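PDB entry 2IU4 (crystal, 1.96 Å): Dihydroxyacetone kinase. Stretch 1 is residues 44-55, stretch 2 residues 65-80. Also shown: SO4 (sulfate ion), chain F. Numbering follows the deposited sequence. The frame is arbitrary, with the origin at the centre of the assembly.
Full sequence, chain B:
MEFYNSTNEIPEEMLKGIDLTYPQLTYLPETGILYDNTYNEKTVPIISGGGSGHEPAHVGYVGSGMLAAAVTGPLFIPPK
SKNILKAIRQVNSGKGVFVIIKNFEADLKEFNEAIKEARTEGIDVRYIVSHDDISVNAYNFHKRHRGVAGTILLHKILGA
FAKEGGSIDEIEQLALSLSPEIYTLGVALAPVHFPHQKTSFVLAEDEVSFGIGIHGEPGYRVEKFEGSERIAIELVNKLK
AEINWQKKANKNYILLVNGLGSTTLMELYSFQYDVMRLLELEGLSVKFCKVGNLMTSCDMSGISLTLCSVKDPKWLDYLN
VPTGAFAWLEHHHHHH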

# COMPACT_ATOMS: atom_id res chain seq x y z
N VAL B 44 -21.47 17.82 3.32
CA VAL B 44 -21.98 16.77 4.18
C VAL B 44 -20.87 15.77 4.48
O VAL B 44 -20.23 15.25 3.57
N PRO B 45 -20.65 15.48 5.78
CA PRO B 45 -19.57 14.56 6.11
C PRO B 45 -20.01 13.11 6.03
O PRO B 45 -21.15 12.76 6.38
N ILE B 46 -19.10 12.27 5.59
CA ILE B 46 -19.32 10.84 5.64
C ILE B 46 -18.34 10.22 6.63
O ILE B 46 -17.17 10.56 6.62
N ILE B 47 -18.81 9.30 7.46
CA ILE B 47 -17.91 8.63 8.39
C ILE B 47 -18.11 7.14 8.35
O ILE B 47 -19.13 6.66 7.88
N SER B 48 -17.13 6.40 8.85
CA SER B 48 -17.27 4.96 8.94
C SER B 48 -16.40 4.48 10.10
O SER B 48 -15.87 5.29 10.86
N GLY B 49 -16.28 3.17 10.26
CA GLY B 49 -15.46 2.64 11.34
C GLY B 49 -15.69 1.16 11.49
O GLY B 49 -16.48 0.56 10.76
N GLY B 50 -15.02 0.54 12.45
CA GLY B 50 -15.10 -0.91 12.60
C GLY B 50 -13.88 -1.34 13.38
O GLY B 50 -13.16 -0.49 13.94
N GLY B 51 -13.65 -2.65 13.45
CA GLY B 51 -12.55 -3.12 14.27
C GLY B 51 -11.25 -2.70 13.62
O GLY B 51 -11.21 -2.41 12.44
N SER B 52 -10.18 -2.69 14.40
CA SER B 52 -8.84 -2.60 13.84
C SER B 52 -8.48 -3.96 13.24
O SER B 52 -9.20 -4.94 13.45
N GLY B 53 -7.38 -4.04 12.51
CA GLY B 53 -6.97 -5.29 11.90
C GLY B 53 -7.31 -5.43 10.44
O GLY B 53 -6.98 -6.46 9.84
N HIS B 54 -7.95 -4.41 9.87
CA HIS B 54 -8.33 -4.39 8.45
C HIS B 54 -7.62 -3.27 7.69
O HIS B 54 -7.95 -3.00 6.54
N GLU B 55 -6.63 -2.64 8.33
CA GLU B 55 -5.98 -1.49 7.72
C GLU B 55 -5.47 -1.82 6.32
O GLU B 55 -4.98 -2.92 6.08
N GLY B 65 -12.54 14.53 0.38
CA GLY B 65 -13.13 13.83 -0.75
C GLY B 65 -13.59 12.43 -0.41
O GLY B 65 -14.20 11.74 -1.22
N MET B 66 -13.28 11.99 0.80
CA MET B 66 -13.59 10.64 1.20
C MET B 66 -14.22 10.72 2.59
O MET B 66 -15.12 11.52 2.79
N LEU B 67 -13.78 9.91 3.55
CA LEU B 67 -14.37 9.99 4.88
C LEU B 67 -13.88 11.23 5.64
O LEU B 67 -12.69 11.59 5.58
N ALA B 68 -14.79 11.87 6.38
CA ALA B 68 -14.37 12.97 7.24
C ALA B 68 -13.75 12.49 8.56
O ALA B 68 -13.01 13.22 9.20
N ALA B 69 -14.08 11.26 8.93
CA ALA B 69 -13.55 10.60 10.11
C ALA B 69 -13.83 9.11 9.98
O ALA B 69 -14.79 8.67 9.32
N ALA B 70 -12.96 8.35 10.64
CA ALA B 70 -13.17 6.93 10.86
C ALA B 70 -12.95 6.63 12.33
O ALA B 70 -12.05 7.19 12.96
N VAL B 71 -13.78 5.75 12.88
CA VAL B 71 -13.66 5.38 14.29
C VAL B 71 -13.25 3.91 14.34
O VAL B 71 -13.95 3.05 13.84
N THR B 72 -12.10 3.63 14.96
CA THR B 72 -11.51 2.31 14.93
C THR B 72 -11.59 1.70 16.35
O THR B 72 -11.27 2.36 17.35
N GLY B 73 -12.01 0.44 16.44
CA GLY B 73 -12.05 -0.27 17.72
C GLY B 73 -10.82 -1.14 17.95
O GLY B 73 -9.85 -1.07 17.20
N PRO B 74 -10.84 -1.97 19.00
CA PRO B 74 -9.78 -2.96 19.21
C PRO B 74 -9.73 -3.93 18.05
O PRO B 74 -10.55 -3.86 17.12
N LEU B 75 -8.77 -4.84 18.09
CA LEU B 75 -8.61 -5.77 16.97
C LEU B 75 -9.90 -6.56 16.74
O LEU B 75 -10.36 -7.27 17.64
N PHE B 76 -10.48 -6.44 15.55
CA PHE B 76 -11.68 -7.19 15.15
C PHE B 76 -12.91 -6.89 16.01
O PHE B 76 -13.86 -7.67 16.03
N ILE B 77 -12.91 -5.76 16.72
CA ILE B 77 -14.04 -5.39 17.57
C ILE B 77 -14.44 -3.94 17.21
O ILE B 77 -13.60 -3.05 17.23
N PRO B 78 -15.71 -3.70 16.87
CA PRO B 78 -16.04 -2.35 16.43
C PRO B 78 -15.93 -1.37 17.61
O PRO B 78 -15.90 -1.77 18.78
N PRO B 79 -15.87 -0.07 17.29
CA PRO B 79 -15.78 0.97 18.31
C PRO B 79 -17.05 1.03 19.16
O PRO B 79 -18.14 0.68 18.69
N LYS B 80 -16.89 1.49 20.39
CA LYS B 80 -18.03 1.70 21.27
C LYS B 80 -18.93 2.79 20.71
O LYS B 80 -18.48 3.74 20.08

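What satisfies the backbone donors and acceptors where the two strands run side by side? They are parallel, so the bonds alternate between partners. Ala68 N donates to Ile46 O (2.7 Å), Ser48 N to Ala69 O (3.3 Å), Val71 N to Ser48 O (2.9 Å), Gly50 N to Val71 O (3.1 Å) and Gly73 N to Gly50 O (2.9 Å). Several of these acceptors also receive a CA-H contact, as when Ala70 CA lies 3.2 Å from Ser48 O. The exception is Ala69 N, which is buried by the contact and has no partner anywhere in the model.

How does the pairing continue past the glycines? The register shifts by one between Gly50 and Ser52, a beta bulge. Ser52 N donates to Pro74 O (3.0 Å), with a weak bond to Gly73 O (3.3 Å), and Phe76 N donates to Ser52 O (2.9 Å). Pro74 O also accepts from Ile77 N at 3.1 Å, closing a type II turn. The approach is tight here: a CB on Gly49 would clash with Val71 O, and one on Gly51 with Ile77 N and Phe76 C.

Which side chains fill the space around this ladder? Pro45 CB meets Ala68 CB at 3.8 Å. Ile46 (chi1 m, chi2 m) places CG2 3.7 Å from CD2 of Leu67 (m, t), whose CD1 also lies 3.9 Å from Ser48 CB. Ile47 (p, t) and Ala69 lie on the same face of the sheet, with Ile47 CG2 4.0 Å from Ala69 CB; Ser48 and Ala70 project from the other face. Thr72 (m) brings CG2 to 3.7 Å from Ser52 CB.

How are the polar side chains of the first stretch satisfied? Ser52, with chi1 t, donates from OG to Glu55 OE2 (2.7 Å). The same carboxylate accepts from Gly53 N, with OE2 at 3.1 Å and OE1 at 3.0 Å. Ser48 OG (chi1 t) and both ring nitrogens of His54 (chi1 m) find partners elsewhere in the structure. The His54 ring lies nearly parallel to that of Phe76 (chi1 m), but the two are slid apart and barely overlap; their centroids are 5.2 Å apart, and CE1 of His54 approaches CE1 of Phe76 to 3.5 Å. Leu75 (t, p) directs CD1 to within 3.6 Å of Gly53 CA.

What does the sulfate contribute? Probably from the crystallisation liquor, it touches both stretches. Its O1 accepts from Ile46 N at 3.1 Å and lies 2.9 Å from Met66 O, while O4 is 2.7 Å from Val44 O.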

# COMPACT_ATOMS: atom_id res chain seq x y z
CB VAL B 44 -23.18 16.03 3.53
CG1 VAL B 44 -23.61 14.86 4.39
CG2 VAL B 44 -24.36 16.98 3.33
CB PRO B 45 -19.27 14.91 7.56
CG PRO B 45 -20.59 15.32 8.10
CD PRO B 45 -21.34 15.98 6.98
CB ILE B 46 -18.97 10.19 4.30
CG1 ILE B 46 -19.47 11.03 3.12
CG2 ILE B 46 -19.42 8.71 4.28
CD1 ILE B 46 -20.97 11.12 2.99
CB ILE B 47 -18.10 9.09 9.84
CG1 ILE B 47 -19.47 8.68 10.40
CG2 ILE B 47 -17.87 10.62 9.99
CD1 ILE B 47 -19.52 8.78 11.92
CB SER B 48 -16.86 4.28 7.63
OG SER B 48 -17.27 2.91 7.62
CB SER B 52 -7.86 -2.21 14.96
OG SER B 52 -6.52 -2.27 14.48
CB HIS B 54 -9.86 -4.22 8.24
CG HIS B 54 -10.69 -5.06 9.16
ND1 HIS B 54 -10.65 -6.44 9.13
CD2 HIS B 54 -11.56 -4.72 10.14
CE1 HIS B 54 -11.46 -6.92 10.05
NE2 HIS B 54 -12.02 -5.90 10.69
CB GLU B 55 -4.84 -1.00 8.62
CG GLU B 55 -5.31 -0.46 10.00
CD GLU B 55 -5.69 -1.53 11.02
OE1 GLU B 55 -5.37 -2.71 10.79
OE2 GLU B 55 -6.29 -1.18 12.06
CB MET B 66 -12.33 9.77 1.14
CG MET B 66 -12.63 8.39 0.62
SD MET B 66 -11.25 7.53 -0.16
CE MET B 66 -12.12 5.98 -0.35
CB LEU B 67 -14.02 8.75 5.70
CG LEU B 67 -14.42 7.41 5.08
CD1 LEU B 67 -13.95 6.31 6.05
CD2 LEU B 67 -15.96 7.42 4.93
CB ALA B 68 -15.58 13.90 7.54
CB ALA B 69 -14.21 11.14 11.41
CB ALA B 70 -12.18 6.11 10.04
CB VAL B 71 -14.99 5.56 14.99
CG1 VAL B 71 -14.83 5.41 16.48
CG2 VAL B 71 -15.63 6.95 14.65
CB THR B 72 -10.04 2.44 14.48
OG1 THR B 72 -9.99 2.96 13.14
CG2 THR B 72 -9.32 1.11 14.53
CB PRO B 74 -10.20 -3.67 20.50
CG PRO B 74 -11.16 -2.73 21.17
CD PRO B 74 -11.86 -2.00 20.06
CB LEU B 75 -7.46 -6.73 17.28
CG LEU B 75 -7.12 -7.76 16.19
CD1 LEU B 75 -6.48 -7.03 15.02
CD2 LEU B 75 -6.12 -8.74 16.81
CB PHE B 76 -11.41 -8.71 15.16
CG PHE B 76 -10.46 -9.16 14.07
CD1 PHE B 76 -10.12 -8.32 13.04
CD2 PHE B 76 -9.92 -10.44 14.10
CE1 PHE B 76 -9.25 -8.73 12.02
CE2 PHE B 76 -9.04 -10.85 13.09
CZ PHE B 76 -8.72 -9.99 12.05
CB ILE B 77 -13.67 -5.50 19.06
CG1 ILE B 77 -13.48 -6.97 19.43
CG2 ILE B 77 -14.73 -4.84 19.96
CD1 ILE B 77 -12.82 -7.22 20.76
CB PRO B 78 -17.50 -2.47 15.99
CG PRO B 78 -18.05 -3.61 16.80
CD PRO B 78 -16.89 -4.58 16.90
CB PRO B 79 -15.62 2.26 17.49
CG PRO B 79 -16.22 1.92 16.12
CD PRO B 79 -15.92 0.45 15.91
CB LYS B 80 -17.54 2.11 22.65
CG LYS B 80 -16.88 0.95 23.40
CD LYS B 80 -16.13 1.44 24.61
CE LYS B 80 -15.50 0.28 25.35
NZ LYS B 80 -16.43 -0.89 25.47
S SO4 F . -16.62 14.56 2.81
O1 SO4 F . -16.79 13.57 3.92
O2 SO4 F . -16.44 13.84 1.54
O3 SO4 F . -15.37 15.33 2.98
O4 SO4 F . -17.75 15.50 2.66